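Local coordinates for ribosome-inactivating protein (Lychnis chalcedonica, PDB 2G5X) that belongs to the ribosome-inactivating proteins of plants and folds as a single chain in which helices pack around one mixed beta sheet, at residues 20-23 / 29-32; 61-64 / 69-72; 85-88 / 94-97; 128-133 / 168-173; 200-205 / 219-224. One frame throughout, in Å; residues are numbered along the deposited sequence.

Contact 1: residues 20-23 / 29-32; sequences LREE and PKVC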
# COMPACT_ATOMS: atom_id res chain seq x y z
N LEU A 20 -0.22 7.00 8.25
CA LEU A 20 0.69 6.55 7.20
C LEU A 20 1.21 7.74 6.38
O LEU A 20 2.41 7.82 6.09
CB LEU A 20 -0.03 5.56 6.28
CG LEU A 20 0.77 5.03 5.08
CD1 LEU A 20 2.08 4.42 5.56
CD2 LEU A 20 -0.07 4.01 4.32
N ARG A 21 0.32 8.65 6.01
CA ARG A 21 0.72 9.82 5.24
C ARG A 21 1.79 10.63 5.96
O ARG A 21 2.77 11.06 5.35
CB ARG A 21 -0.50 10.72 4.96
CG ARG A 21 -1.47 10.15 3.92
CD ARG A 21 -2.86 10.72 4.10
NE ARG A 21 -3.80 10.22 3.10
CZ ARG A 21 -5.12 10.21 3.24
NH1 ARG A 21 -5.68 10.68 4.35
NH2 ARG A 21 -5.88 9.73 2.27
N GLU A 22 1.60 10.83 7.26
CA GLU A 22 2.55 11.59 8.06
C GLU A 22 3.93 10.93 8.08
O GLU A 22 4.95 11.61 8.05
CB GLU A 22 2.04 11.74 9.50
CG GLU A 22 0.79 12.60 9.63
CD GLU A 22 1.08 14.09 9.50
OE1 GLU A 22 0.11 14.88 9.46
OE2 GLU A 22 2.27 14.48 9.45
N GLU A 23 3.96 9.60 8.13
CA GLU A 23 5.23 8.89 8.16
C GLU A 23 6.02 9.10 6.87
O GLU A 23 7.24 9.27 6.90
CB GLU A 23 5.01 7.39 8.41
CG GLU A 23 4.58 7.07 9.83
CD GLU A 23 5.52 7.68 10.86
OE1 GLU A 23 5.12 8.66 11.53
OE2 GLU A 23 6.66 7.19 10.99
N PRO A 29 8.76 20.36 6.04
CA PRO A 29 7.46 21.04 5.99
C PRO A 29 6.48 20.49 4.97
O PRO A 29 6.86 19.87 3.98
CB PRO A 29 7.85 22.48 5.69
CG PRO A 29 9.17 22.62 6.37
CD PRO A 29 9.86 21.34 5.97
N LYS A 30 5.20 20.73 5.22
CA LYS A 30 4.14 20.30 4.33
C LYS A 30 3.89 21.39 3.29
O LYS A 30 4.34 22.53 3.45
CB LYS A 30 2.85 20.04 5.11
CG LYS A 30 2.96 18.92 6.14
CD LYS A 30 1.61 18.63 6.77
CE LYS A 30 1.69 17.44 7.72
NZ LYS A 30 0.37 17.15 8.35
N VAL A 31 3.18 21.03 2.23
CA VAL A 31 2.84 21.96 1.16
C VAL A 31 1.32 21.97 1.04
O VAL A 31 0.71 20.92 0.84
CB VAL A 31 3.48 21.52 -0.18
CG1 VAL A 31 3.04 22.44 -1.31
CG2 VAL A 31 5.00 21.53 -0.06
N CYS A 32 0.72 23.15 1.18
CA CYS A 32 -0.74 23.27 1.13
C CYS A 32 -1.33 22.36 2.21
O CYS A 32 -2.43 21.84 2.08
CB CYS A 32 -1.28 22.85 -0.24
SG CYS A 32 -0.64 23.80 -1.67
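K30 reaches across to E22 and closes a single salt bridge, NZ of K30 lying 2.5 Å from OE1 of E22, unusually short, so that the exact value is doubtful. The ammonium group comes to OE1 on its syn side, 22° out of the carboxylate plane. The grip is lopsided, for OE2 of E22 stays 3.5 Å from NZ of K30. The two side chains cross at about a right angle, and the aliphatic end of the lysine follows its charge: CE of K30 is also 3.5 Å from OE1 of E22. The lysine chain runs fully extended beyond CG, which lets it span a gap where the CA atoms of E22 and K30 stand 9.6 Å apart. The glutamate folds back instead, with a turn at chi2 of -75° that carries its carboxylate toward the loop.

This is a surface link in the ribosome-inactivating protein fold, tying the last turns of helix 10-25 to the loop that leaves it for strand 45-51. Both residues also touch a crystal neighbour, which may influence their conformations. Behind E22 the helix is held from its other sides: R21 gives hydrogen bonds from NE and NH2 to the carbonyl oxygens of A172 and A171, and L20 packs on V46 and V48. On the loop side, two residues beyond K30, C32 is joined by a disulfide to C214.

Contact 2: residues 61-64 / 69-72; sequences LAFR and YLVG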
# COMPACT_ATOMS: atom_id res chain seq x y z
N LEU A 61 3.51 -4.85 6.15
CA LEU A 61 3.88 -4.41 4.81
C LEU A 61 5.04 -3.42 4.87
O LEU A 61 5.13 -2.63 5.81
CB LEU A 61 2.70 -3.72 4.12
CG LEU A 61 1.37 -4.46 4.00
CD1 LEU A 61 0.32 -3.53 3.39
CD2 LEU A 61 1.55 -5.70 3.15
N ALA A 62 5.91 -3.44 3.86
CA ALA A 62 7.04 -2.51 3.81
C ALA A 62 6.97 -1.67 2.53
O ALA A 62 6.98 -2.21 1.43
CB ALA A 62 8.35 -3.28 3.85
N PHE A 63 6.90 -0.35 2.70
CA PHE A 63 6.83 0.57 1.56
C PHE A 63 8.08 1.45 1.46
O PHE A 63 8.53 2.00 2.46
CB PHE A 63 5.63 1.52 1.67
CG PHE A 63 4.29 0.84 1.60
CD1 PHE A 63 3.66 0.40 2.76
CD2 PHE A 63 3.65 0.68 0.38
CE1 PHE A 63 2.40 -0.20 2.70
CE2 PHE A 63 2.39 0.08 0.31
CZ PHE A 63 1.77 -0.36 1.47
N ARG A 64 8.62 1.58 0.25
CA ARG A 64 9.77 2.45 0.03
C ARG A 64 9.24 3.85 0.33
O ARG A 64 8.21 4.26 -0.21
CB ARG A 64 10.26 2.34 -1.42
CG ARG A 64 11.35 3.35 -1.80
CD ARG A 64 12.09 2.93 -3.09
NE ARG A 64 12.94 1.77 -2.85
CZ ARG A 64 12.75 0.56 -3.38
NH1 ARG A 64 11.72 0.34 -4.18
NH2 ARG A 64 13.57 -0.43 -3.07
N TYR A 69 6.12 2.80 -2.55
CA TYR A 69 6.10 1.58 -3.35
C TYR A 69 6.27 0.32 -2.48
O TYR A 69 7.21 0.24 -1.69
CB TYR A 69 7.23 1.68 -4.39
CG TYR A 69 7.19 0.66 -5.49
CD1 TYR A 69 7.93 -0.51 -5.41
CD2 TYR A 69 6.43 0.89 -6.64
CE1 TYR A 69 7.92 -1.44 -6.44
CE2 TYR A 69 6.42 -0.03 -7.68
CZ TYR A 69 7.17 -1.19 -7.58
OH TYR A 69 7.16 -2.10 -8.61
N LEU A 70 5.37 -0.65 -2.62
CA LEU A 70 5.42 -1.88 -1.82
C LEU A 70 6.55 -2.82 -2.27
O LEU A 70 6.59 -3.24 -3.43
CB LEU A 70 4.08 -2.63 -1.90
CG LEU A 70 3.97 -3.91 -1.07
CD1 LEU A 70 3.98 -3.58 0.42
CD2 LEU A 70 2.69 -4.66 -1.43
N VAL A 71 7.45 -3.17 -1.35
CA VAL A 71 8.57 -4.05 -1.69
C VAL A 71 8.50 -5.46 -1.10
O VAL A 71 9.29 -6.33 -1.48
CB VAL A 71 9.92 -3.42 -1.26
CG1 VAL A 71 10.10 -2.06 -1.94
CG2 VAL A 71 9.99 -3.29 0.26
N GLY A 72 7.55 -5.70 -0.19
CA GLY A 72 7.42 -7.02 0.41
C GLY A 72 6.63 -7.00 1.70
O GLY A 72 6.03 -5.97 2.04
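L70 lays its CD1 methyl over one face of the F63 ring, 4.1 Å from the centroid and 15° off the ring normal, a CH-pi contact displaced toward the rim. The two side chains cross obliquely; CG of L70 stands opposite its own backbone N (chi1 -178°), which swings CD1 back across the neighbouring strand until it also meets CB of L61 at 3.9 Å. F63 and L70 are a non-hydrogen-bonded pair of the antiparallel hairpin formed by strands 58-64 and 69-76, and on this face F63 packs against V168 and A169 of helix 154-173.

On the other face R64 and Y69 lie side by side and point the same way, guanidinium and ring planes 27° apart. CG1 of V71 comes over the guanidinium, 3.7 Å from NH1 of R64. The polar ends are held further out, R64 by the N42 carbonyl and E91, Y69 by S117. Backbone bonds lace the strands: R64 N to Y69 O at 2.7 Å, V71 N to A62 O at 3.0 Å, and A62 N to G72 O at 3.1 Å. A62 thus faces both V71 and G72, consistent with a classic beta bulge, and the backbone angles of G72 call for glycine.

Contact 3: residues 85-88 / 94-97; sequences ANFF and ALSG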
# COMPACT_ATOMS: atom_id res chain seq x y z
N ALA A 85 10.87 -12.48 6.80
CA ALA A 85 10.83 -11.36 5.85
C ALA A 85 10.75 -11.88 4.42
O ALA A 85 11.62 -12.63 3.98
CB ALA A 85 12.06 -10.48 6.02
N ASN A 86 9.72 -11.45 3.68
CA ASN A 86 9.52 -11.87 2.30
C ASN A 86 9.60 -10.69 1.33
O ASN A 86 8.80 -9.75 1.42
CB ASN A 86 8.13 -12.52 2.15
CG ASN A 86 7.85 -13.55 3.23
OD1 ASN A 86 8.36 -14.67 3.18
ND2 ASN A 86 7.04 -13.17 4.21
N PHE A 87 10.54 -10.73 0.39
CA PHE A 87 10.69 -9.65 -0.59
C PHE A 87 10.26 -10.08 -1.99
O PHE A 87 10.43 -11.24 -2.37
CB PHE A 87 12.14 -9.17 -0.66
CG PHE A 87 12.60 -8.47 0.57
CD1 PHE A 87 13.48 -9.09 1.46
CD2 PHE A 87 12.15 -7.18 0.85
CE1 PHE A 87 13.89 -8.44 2.62
CE2 PHE A 87 12.56 -6.52 2.01
CZ PHE A 87 13.44 -7.15 2.90
N PHE A 88 9.70 -9.15 -2.75
CA PHE A 88 9.29 -9.45 -4.12
C PHE A 88 10.56 -9.87 -4.87
O PHE A 88 11.66 -9.45 -4.52
CB PHE A 88 8.63 -8.23 -4.78
CG PHE A 88 7.22 -7.99 -4.33
CD1 PHE A 88 6.85 -6.76 -3.79
CD2 PHE A 88 6.26 -8.99 -4.44
CE1 PHE A 88 5.53 -6.53 -3.36
CE2 PHE A 88 4.94 -8.77 -4.02
CZ PHE A 88 4.58 -7.54 -3.48
N ALA A 94 18.44 -6.57 -3.90
CA ALA A 94 18.84 -5.30 -3.29
C ALA A 94 18.55 -5.17 -1.80
O ALA A 94 19.30 -4.51 -1.08
CB ALA A 94 18.18 -4.14 -4.04
N LEU A 95 17.49 -5.81 -1.33
CA LEU A 95 17.10 -5.68 0.07
C LEU A 95 17.31 -6.87 1.01
O LEU A 95 17.35 -6.69 2.23
CB LEU A 95 15.62 -5.26 0.14
CG LEU A 95 15.17 -4.12 -0.79
CD1 LEU A 95 13.69 -3.87 -0.60
CD2 LEU A 95 15.97 -2.85 -0.49
N SER A 96 17.45 -8.08 0.47
CA SER A 96 17.61 -9.27 1.32
C SER A 96 18.71 -9.14 2.36
O SER A 96 18.52 -9.54 3.52
CB SER A 96 17.86 -10.51 0.46
OG SER A 96 19.07 -10.40 -0.27
N GLY A 97 19.85 -8.59 1.96
CA GLY A 97 20.96 -8.44 2.89
C GLY A 97 20.66 -7.55 4.08
O GLY A 97 21.21 -7.75 5.17
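F87 turns the face of its ring to L95, whose CB sits 4.0 Å from the ring centroid and 17° off the normal, a CH-pi contact. CB does not stand over the middle but is shifted toward the rim, where CE2 of F87 is its closest atom at 3.8 Å. The conformations of both residues explain the fit. In F87, CG lies beside the backbone N and opposite the carbonyl carbon (chi1 -68°), directing the ring out from the strand toward the chain at 94-97. In L95 a second torsion of 179° extends CD1 along the ring, 3.9 Å from CD2 of F87. The leucine therefore touches the phenyl with CB and one methyl together, the two side chains crossing at about a right angle. S96 adds backbone rather than hydroxyl: its CA comes obliquely to within 4.0 Å of CE1 of F87. Its OG instead makes a weak hydrogen bond to the carbonyl of Y92 one helical turn earlier. No hydrogen bond crosses this contact.

The phenyl ring joins strand 83-87 of the mixed sheet to helix 92-95 and the residues that follow. It is further packed by Y99 and I102 of helix 99-102 and by L109 of strand 108-109, while L95 reaches back to V71 on the adjacent strand 69-76.

Contact 4: residues 128-133 / 168-173; sequences VSREKL and VAEAAR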
# COMPACT_ATOMS: atom_id res chain seq x y z
N VAL A 128 -5.87 -10.98 -12.84
CA VAL A 128 -6.93 -9.97 -12.84
C VAL A 128 -6.32 -8.57 -12.91
O VAL A 128 -5.23 -8.32 -12.39
CB VAL A 128 -7.83 -10.10 -11.58
CG1 VAL A 128 -7.05 -9.73 -10.33
CG2 VAL A 128 -9.06 -9.22 -11.72
N SER A 129 -7.03 -7.65 -13.55
CA SER A 129 -6.56 -6.28 -13.71
C SER A 129 -6.84 -5.36 -12.52
O SER A 129 -7.70 -5.66 -11.69
CB SER A 129 -7.19 -5.65 -14.95
OG SER A 129 -8.60 -5.54 -14.78
N ARG A 130 -6.11 -4.25 -12.46
CA ARG A 130 -6.28 -3.26 -11.40
C ARG A 130 -7.72 -2.76 -11.46
O ARG A 130 -8.34 -2.51 -10.43
CB ARG A 130 -5.35 -2.06 -11.62
CG ARG A 130 -3.87 -2.31 -11.41
CD ARG A 130 -3.03 -1.18 -12.01
NE ARG A 130 -3.19 0.10 -11.32
CZ ARG A 130 -2.70 1.25 -11.77
NH1 ARG A 130 -2.02 1.28 -12.91
NH2 ARG A 130 -2.88 2.37 -11.08
N GLU A 131 -8.22 -2.60 -12.68
CA GLU A 131 -9.57 -2.10 -12.89
C GLU A 131 -10.71 -2.96 -12.35
O GLU A 131 -11.68 -2.42 -11.82
CB GLU A 131 -9.81 -1.84 -14.38
CG GLU A 131 -9.06 -0.63 -14.93
CD GLU A 131 -7.70 -0.97 -15.49
OE1 GLU A 131 -7.11 -1.99 -15.07
OE2 GLU A 131 -7.21 -0.21 -16.35
N LYS A 132 -10.60 -4.28 -12.47
CA LYS A 132 -11.69 -5.12 -11.98
C LYS A 132 -11.43 -5.96 -10.74
O LYS A 132 -12.28 -6.75 -10.34
CB LYS A 132 -12.22 -6.00 -13.12
CG LYS A 132 -11.30 -7.07 -13.65
CD LYS A 132 -11.92 -7.66 -14.91
CE LYS A 132 -11.23 -8.94 -15.36
NZ LYS A 132 -11.41 -10.03 -14.36
N LEU A 133 -10.27 -5.78 -10.12
CA LEU A 133 -9.95 -6.51 -8.90
C LEU A 133 -10.95 -6.11 -7.81
O LEU A 133 -11.18 -4.92 -7.58
CB LEU A 133 -8.53 -6.17 -8.44
CG LEU A 133 -8.10 -6.65 -7.05
CD1 LEU A 133 -8.12 -8.17 -6.98
CD2 LEU A 133 -6.71 -6.12 -6.75
N VAL A 168 -4.34 0.76 0.66
CA VAL A 168 -3.38 1.43 1.55
C VAL A 168 -2.59 2.53 0.84
O VAL A 168 -2.70 3.70 1.21
CB VAL A 168 -2.39 0.40 2.17
CG1 VAL A 168 -1.45 1.10 3.15
CG2 VAL A 168 -3.17 -0.70 2.89
N ALA A 169 -1.81 2.17 -0.18
CA ALA A 169 -0.99 3.16 -0.88
C ALA A 169 -1.75 4.17 -1.74
O ALA A 169 -1.57 5.38 -1.59
CB ALA A 169 0.06 2.44 -1.74
N GLU A 170 -2.60 3.69 -2.65
CA GLU A 170 -3.34 4.61 -3.51
C GLU A 170 -4.31 5.48 -2.71
O GLU A 170 -4.48 6.66 -3.01
CB GLU A 170 -4.09 3.83 -4.59
CG GLU A 170 -3.18 2.96 -5.47
CD GLU A 170 -2.30 3.76 -6.43
OE1 GLU A 170 -2.07 4.97 -6.20
OE2 GLU A 170 -1.83 3.17 -7.42
N ALA A 171 -4.93 4.90 -1.69
CA ALA A 171 -5.85 5.64 -0.84
C ALA A 171 -5.09 6.71 -0.06
O ALA A 171 -5.61 7.80 0.20
CB ALA A 171 -6.57 4.69 0.13
N ALA A 172 -3.85 6.41 0.33
CA ALA A 172 -3.04 7.38 1.05
C ALA A 172 -2.73 8.57 0.14
O ALA A 172 -2.78 9.73 0.56
CB ALA A 172 -1.75 6.73 1.54
N ARG A 173 -2.41 8.27 -1.11
CA ARG A 173 -2.07 9.30 -2.09
C ARG A 173 -3.25 10.19 -2.48
O ARG A 173 -3.12 11.41 -2.56
CB ARG A 173 -1.53 8.65 -3.37
CG ARG A 173 -0.19 7.96 -3.22
CD ARG A 173 0.06 7.05 -4.41
NE ARG A 173 1.39 6.46 -4.42
CZ ARG A 173 1.65 5.23 -4.85
NH1 ARG A 173 0.67 4.46 -5.29
NH2 ARG A 173 2.90 4.77 -4.85
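A salt-bridge network joins helix 154-173 to the loop between helices 119-126 and 137-145, with E170 placed between two arginines, R130 and R173. The link across the segments is a long one: NH2 of R130 stands 3.9 Å from OE2 of E170, too far for a hydrogen bond. Guanidinium and carboxylate planes are nevertheless almost parallel, 6° apart, although the side chains cross at about a right angle. R130 spans most of the gap, its chain bending at chi3 (67°) to bring the guanidinium round, while E170 bends at chi2 to meet it.

The firmer bonds of both groups lie to other partners. R130 forms a salt bridge with E200, a hydrogen bond to N201 and a cation-pi contact with the ring of Y119, and the hydroxyl of that tyrosine is hydrogen-bonded to OE2 of E170. The other carboxylate oxygen, OE1 of E170, receives NH1 of R173 at 2.9 Å. That donor approaches from above the carboxylate plane, 74° out of it, whereas the oxygen lies close to the guanidinium plane of R173. One carboxylate is thus fixed through both its oxygens, and R173 is held in turn by the D67 carbonyl and by the ring of W203. The E-A-A-R run of residues 170-173, with its glutamate and arginine one helical turn apart, matches the sequence signature found in the central cleft of ribosome-inactivating proteins.

Contact 5: residues 200-205 / 219-224; sequences ENNWSK and GQFTEE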
# COMPACT_ATOMS: atom_id res chain seq x y z
N GLU A 200 -4.86 7.47 -10.71
CA GLU A 200 -3.72 6.95 -9.96
C GLU A 200 -2.42 7.10 -10.75
O GLU A 200 -1.39 7.47 -10.19
CB GLU A 200 -3.94 5.47 -9.62
CG GLU A 200 -5.00 5.22 -8.55
CD GLU A 200 -5.33 3.75 -8.37
OE1 GLU A 200 -6.07 3.42 -7.42
OE2 GLU A 200 -4.85 2.92 -9.17
N ASN A 201 -2.47 6.83 -12.04
CA ASN A 201 -1.28 6.94 -12.88
C ASN A 201 -0.73 8.37 -12.93
O ASN A 201 0.47 8.56 -13.15
CB ASN A 201 -1.57 6.47 -14.30
CG ASN A 201 -1.84 4.98 -14.39
OD1 ASN A 201 -1.54 4.23 -13.46
ND2 ASN A 201 -2.39 4.54 -15.51
N ASN A 202 -1.60 9.35 -12.71
CA ASN A 202 -1.21 10.76 -12.76
C ASN A 202 -0.82 11.39 -11.42
O ASN A 202 -0.85 12.61 -11.27
CB ASN A 202 -2.34 11.59 -13.39
CG ASN A 202 -2.38 11.48 -14.90
OD1 ASN A 202 -3.00 10.57 -15.46
ND2 ASN A 202 -1.72 12.41 -15.57
N TRP A 203 -0.43 10.56 -10.45
CA TRP A 203 -0.05 11.09 -9.14
C TRP A 203 1.08 12.12 -9.24
O TRP A 203 1.00 13.19 -8.63
CB TRP A 203 0.38 9.94 -8.21
CG TRP A 203 0.79 10.39 -6.83
CD1 TRP A 203 0.18 11.33 -6.05
CD2 TRP A 203 1.88 9.88 -6.05
NE1 TRP A 203 0.82 11.44 -4.84
CE2 TRP A 203 1.87 10.56 -4.81
CE3 TRP A 203 2.87 8.91 -6.28
CZ2 TRP A 203 2.80 10.30 -3.81
CZ3 TRP A 203 3.80 8.65 -5.28
CH2 TRP A 203 3.76 9.35 -4.06
N SER A 204 2.11 11.82 -10.02
CA SER A 204 3.24 12.73 -10.18
C SER A 204 2.86 14.05 -10.85
O SER A 204 3.28 15.13 -10.40
CB SER A 204 4.36 12.05 -10.97
OG SER A 204 5.45 12.94 -11.15
N LYS A 205 2.08 13.98 -11.92
CA LYS A 205 1.69 15.20 -12.64
C LYS A 205 0.83 16.13 -11.80
O LYS A 205 0.96 17.35 -11.90
CB LYS A 205 0.98 14.84 -13.95
CG LYS A 205 1.93 14.24 -14.99
CD LYS A 205 1.21 13.92 -16.28
CE LYS A 205 2.19 13.35 -17.31
NZ LYS A 205 3.27 14.31 -17.63
N GLY A 219 -9.23 20.27 -14.72
CA GLY A 219 -8.49 20.03 -15.95
C GLY A 219 -8.89 18.66 -16.45
O GLY A 219 -10.07 18.38 -16.63
N GLN A 220 -7.90 17.80 -16.69
CA GLN A 220 -8.19 16.45 -17.14
C GLN A 220 -9.02 15.78 -16.06
O GLN A 220 -9.89 14.95 -16.34
CB GLN A 220 -6.88 15.69 -17.37
CG GLN A 220 -7.04 14.19 -17.56
CD GLN A 220 -5.73 13.52 -17.93
OE1 GLN A 220 -5.72 12.47 -18.57
NE2 GLN A 220 -4.62 14.13 -17.53
N PHE A 221 -8.75 16.15 -14.81
CA PHE A 221 -9.49 15.61 -13.67
C PHE A 221 -10.12 16.77 -12.91
O PHE A 221 -9.70 17.92 -13.06
CB PHE A 221 -8.57 14.81 -12.75
CG PHE A 221 -7.93 13.63 -13.42
CD1 PHE A 221 -6.68 13.74 -14.02
CD2 PHE A 221 -8.59 12.40 -13.48
CE1 PHE A 221 -6.09 12.66 -14.68
CE2 PHE A 221 -8.01 11.31 -14.14
CZ PHE A 221 -6.76 11.44 -14.74
N THR A 222 -11.13 16.47 -12.10
CA THR A 222 -11.81 17.50 -11.33
C THR A 222 -10.96 17.92 -10.14
O THR A 222 -10.00 17.24 -9.78
CB THR A 222 -13.17 17.00 -10.79
OG1 THR A 222 -12.94 15.99 -9.80
CG2 THR A 222 -14.00 16.41 -11.91
N GLU A 223 -11.33 19.03 -9.52
CA GLU A 223 -10.60 19.52 -8.36
C GLU A 223 -10.66 18.50 -7.22
O GLU A 223 -9.69 18.32 -6.48
CB GLU A 223 -11.17 20.86 -7.90
CG GLU A 223 -10.43 21.48 -6.74
CD GLU A 223 -10.83 22.92 -6.48
OE1 GLU A 223 -10.39 23.49 -5.47
OE2 GLU A 223 -11.59 23.48 -7.31
N GLU A 224 -11.79 17.81 -7.09
CA GLU A 224 -11.96 16.81 -6.04
C GLU A 224 -11.12 15.56 -6.31
O GLU A 224 -10.53 14.99 -5.39
CB GLU A 224 -13.44 16.42 -5.90
CG GLU A 224 -14.32 17.56 -5.40
CD GLU A 224 -14.65 18.57 -6.48
OE1 GLU A 224 -14.92 19.74 -6.14
OE2 GLU A 224 -14.65 18.20 -7.68
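F221 turns its carbonyl O back to the amide N of G219, 2.9 Å away, and this bond draws the loop together at 219-221, where the F221 ring projects against N202. The contact belongs to the C-terminal part of the ribosome-inactivating protein fold, where a loop following helix 203-210 folds back on the junction of two helices. N202 is that junction: it is the first residue to leave helical geometry after helix 193-201 and occupies the N-cap position of helix 203-210, though its side chain makes no capping bond. A backbone hydrogen bond from W203 N to E200 O, 3.2 Å long, carries the chain through the kink.

With CG opposite its carbonyl carbon (chi1 -78°), N202 sends its amide toward the loop, where it meets the edge of the F221 ring. The amide and ring planes are 58° apart, and the two side chains cross at about a right angle. Q220, extended beyond CG, likewise crosses N202 at about a right angle, its amide turned 73° from that of N202. The touch is one of side-chain packing, partly buried and with a crystal neighbour close to all three residues.

Inward, the phenyl ring rests on R195, L198 and L199 of helix 193-201 and on M226. W203, which takes no part in the contact, has its NE1 bonded to the L230 carbonyl and its indole against F174. On the N202 side chain, the carbon nearest to the F221 ring is CG, 3.9 Å from CE1.

Helix 154-173 connects much of the set. Contact 1 packs on it through L20, whose CD2 lies 3.4 Å from CG1 of V168 in contact 4, and contact 2 rests on the same helix. Contacts 4 and 5, centres 15 Å apart, meet through R130 NH2 and E200 OE2 at 2.8 Å, and W203 makes a cation-pi contact with R173. Contact 3 joins contact 2 next to it in the sheet: V71 O of strand 69-76 and F88 N, just past strand 83-87, are 3.1 Å apart. It lies farthest from contact 5, about 33 Å between centres and across the chain's centre. The E170 and R173 region probably marks the family's cleft.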